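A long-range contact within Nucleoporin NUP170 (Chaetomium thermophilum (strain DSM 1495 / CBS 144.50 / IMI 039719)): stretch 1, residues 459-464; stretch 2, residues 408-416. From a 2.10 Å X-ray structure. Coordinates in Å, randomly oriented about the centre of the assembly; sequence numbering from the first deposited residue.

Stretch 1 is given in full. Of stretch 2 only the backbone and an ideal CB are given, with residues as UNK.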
# COMPACT_ATOMS: atom_id res chain seq x y z
N PHE A 459 8.95 -4.76 6.36
CA PHE A 459 7.68 -4.50 5.69
C PHE A 459 7.54 -3.04 5.28
O PHE A 459 7.07 -2.74 4.18
CB PHE A 459 6.53 -4.90 6.60
CG PHE A 459 5.17 -4.59 6.04
CD1 PHE A 459 4.50 -5.52 5.27
CD2 PHE A 459 4.57 -3.37 6.30
CE1 PHE A 459 3.25 -5.24 4.76
CE2 PHE A 459 3.32 -3.08 5.78
CZ PHE A 459 2.66 -4.02 5.01
N GLY A 460 7.91 -2.11 6.16
CA GLY A 460 7.61 -0.71 5.94
C GLY A 460 8.70 0.07 5.23
O GLY A 460 8.69 1.31 5.27
N ASN A 461 9.63 -0.61 4.57
CA ASN A 461 10.79 0.04 3.98
C ASN A 461 10.41 0.66 2.64
O ASN A 461 10.59 0.08 1.56
CB ASN A 461 11.94 -0.95 3.83
CG ASN A 461 13.27 -0.26 3.56
OD1 ASN A 461 13.31 0.92 3.20
ND2 ASN A 461 14.36 -0.99 3.74
N GLU A 462 9.89 1.89 2.71
CA GLU A 462 9.55 2.64 1.50
C GLU A 462 10.76 2.84 0.61
O GLU A 462 10.65 2.81 -0.62
CB GLU A 462 8.97 4.01 1.86
CG GLU A 462 7.63 4.01 2.57
CD GLU A 462 7.08 5.41 2.69
OE1 GLU A 462 6.15 5.75 1.94
OE2 GLU A 462 7.59 6.18 3.53
N LEU A 463 11.93 3.08 1.21
CA LEU A 463 13.12 3.39 0.43
C LEU A 463 13.48 2.24 -0.49
O LEU A 463 13.93 2.45 -1.62
CB LEU A 463 14.28 3.72 1.37
CG LEU A 463 14.04 4.93 2.28
CD1 LEU A 463 15.03 4.95 3.42
CD2 LEU A 463 14.11 6.21 1.47
N ALA A 464 13.27 1.00 -0.03
CA ALA A 464 13.70 -0.17 -0.78
C ALA A 464 12.88 -0.38 -2.04
O ALA A 464 13.38 -0.95 -3.02
CB ALA A 464 13.61 -1.41 0.11
N UNK A 408 2.80 10.44 7.02
CA UNK A 408 3.44 9.17 6.71
C UNK A 408 4.53 8.93 7.73
O UNK A 408 5.00 9.87 8.38
CB UNK A 408 4.00 9.16 5.29
N UNK A 409 4.94 7.67 7.92
CA UNK A 409 6.11 7.42 8.76
C UNK A 409 7.33 8.12 8.17
O UNK A 409 7.46 8.24 6.95
CB UNK A 409 6.37 5.92 8.90
N UNK A 410 8.20 8.62 9.05
CA UNK A 410 9.47 9.20 8.61
C UNK A 410 10.42 8.03 8.37
O UNK A 410 11.32 7.74 9.16
CB UNK A 410 10.04 10.19 9.63
N UNK A 411 10.19 7.34 7.24
CA UNK A 411 10.95 6.13 6.93
C UNK A 411 12.45 6.38 6.98
O UNK A 411 13.21 5.53 7.46
CB UNK A 411 10.56 5.60 5.55
N UNK A 412 12.89 7.53 6.48
CA UNK A 412 14.32 7.83 6.48
C UNK A 412 14.90 7.93 7.87
O UNK A 412 15.99 7.41 8.14
CB UNK A 412 14.58 9.14 5.73
N UNK A 413 14.18 8.59 8.78
CA UNK A 413 14.68 8.73 10.15
C UNK A 413 14.56 7.42 10.92
O UNK A 413 15.43 7.09 11.73
CB UNK A 413 13.92 9.84 10.88
N UNK A 414 13.48 6.67 10.68
CA UNK A 414 13.30 5.39 11.36
C UNK A 414 14.39 4.41 10.97
O UNK A 414 14.88 3.63 11.79
CB UNK A 414 11.93 4.80 11.04
N UNK A 415 14.80 4.43 9.70
CA UNK A 415 15.79 3.48 9.21
C UNK A 415 17.17 3.76 9.78
O UNK A 415 17.94 2.83 10.04
CB UNK A 415 15.84 3.51 7.68
N UNK A 416 17.50 5.04 10.00
CA UNK A 416 18.81 5.43 10.50
C UNK A 416 18.90 5.38 12.03
O UNK A 416 20.01 5.26 12.57
CB UNK A 416 19.15 6.84 10.01

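Position 408 has extended backbone angles, and its CA-to-CB bond points toward stretch 1. The ideal CB nevertheless lies 5.0 Å from Glu462 OE2, the nearest atom there, so stretch 1 demands little of a small residue such as Ala or Ser, while a longer chain would have to take account of the carboxylate. The deposited residue is Ala408, of which stretch 1 covers very little; its methyl stops short of contact.

Position 409 is also extended, with phi near -60° and psi near 145°. Its CB points toward stretch 1 but finds nothing of it within 5.5 Å. The phi value is one a proline ring accepts, though it does not require one. The residue is Pro409. Within the stretch its O accepts a weak hydrogen bond from the N of residue 411 at 2.9 Å; across the contact that O lies 4.0 Å from Glu462 OE2.

At position 410 the CA-to-CB bond points away from stretch 1, so the contact imposes no choice. What matters is that a helix begins with the next residue. Its first amides lack acceptors from a preceding turn, and Asp, Asn, Ser or Thr could supply one. Asp410 does so: its OD1 accepts from the backbone N of residue 413 at 3.3 Å, a capping bond.

Position 411 is the centre of the contact. Its CB points toward stretch 1 and lies 3.6 Å from Glu462 OE2, 4.7 Å from Gly460 O and 4.8 Å from Leu463 CG. A carboxylate oxygen this close favours a short donor, such as Ser or Thr, while the nearby leucine rewards an added methyl; a long side chain would have to find a way past these atoms. Thr411 meets both demands. With chi1 at -54° (m), its OG1 donates to Glu462 OE2 in a short 2.6 Å hydrogen bond, and CG2 packs 4.2 Å from Leu463 CG and 3.9 Å from Gly460 O. A water adds a second link, donating both to Thr411 OG1 (2.9 Å) and to Gly460 O (2.7 Å).

Position 412 is helical, with CB directed sideways and its ideal position 4.8 Å from Leu463 CD1. Small residues, Ala or Ser as well as Gly, would fit. It is Gly412, which leaves its CA in contact with Leu463 CD1 at 4.3 Å.

Positions 413 and 414 are helical and out of reach of stretch 1, which therefore does not discriminate among residues there. Arg413 turns back to the cap, its NE forming a salt bridge with Asp410 OD2 at 3.1 Å; Ile414 makes no contact with stretch 1.

Position 415, one turn beyond 411, again points toward stretch 1, with its ideal CB 4.6 Å from Leu463 CD1. Leu, Met or the aliphatic part of Lys or Arg could cover that methyl. In Lys415, chi1 to chi3 are all t, an extended chain that brings CD to 3.6 Å from Leu463 CD1 and CE to 4.4 Å from Asn461 ND2, while NZ bonds elsewhere in the structure.

Position 416 is out of reach, so stretch 1 sets no preference; Val416 makes no contact with it.

Stretch 2 408-416: APDTGRIKV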
# COMPACT_ATOMS: atom_id res chain seq x y z
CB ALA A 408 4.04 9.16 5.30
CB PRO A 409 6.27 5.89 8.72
CG PRO A 409 4.97 5.37 8.22
CD PRO A 409 4.40 6.43 7.35
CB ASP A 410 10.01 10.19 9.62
CG ASP A 410 11.12 11.07 9.05
OD1 ASP A 410 11.76 10.65 8.06
OD2 ASP A 410 11.33 12.18 9.57
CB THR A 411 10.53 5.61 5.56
OG1 THR A 411 9.11 5.44 5.52
CG2 THR A 411 11.21 4.27 5.25
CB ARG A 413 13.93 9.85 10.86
CG ARG A 413 14.59 10.33 12.15
CD ARG A 413 13.83 11.49 12.77
NE ARG A 413 13.51 12.53 11.80
CZ ARG A 413 14.34 13.50 11.42
NH1 ARG A 413 15.57 13.57 11.92
NH2 ARG A 413 13.94 14.40 10.52
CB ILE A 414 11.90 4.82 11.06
CG1 ILE A 414 10.81 5.72 11.67
CG2 ILE A 414 11.76 3.39 11.58
CD1 ILE A 414 9.40 5.35 11.25
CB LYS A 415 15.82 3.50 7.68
CG LYS A 415 16.83 2.56 7.05
CD LYS A 415 16.66 2.50 5.54
CE LYS A 415 17.69 1.60 4.89
NZ LYS A 415 19.07 2.17 4.98
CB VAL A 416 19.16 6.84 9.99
CG1 VAL A 416 20.49 7.34 10.56
CG2 VAL A 416 19.21 6.84 8.48
O HOH W 1 7.72 3.26 6.81
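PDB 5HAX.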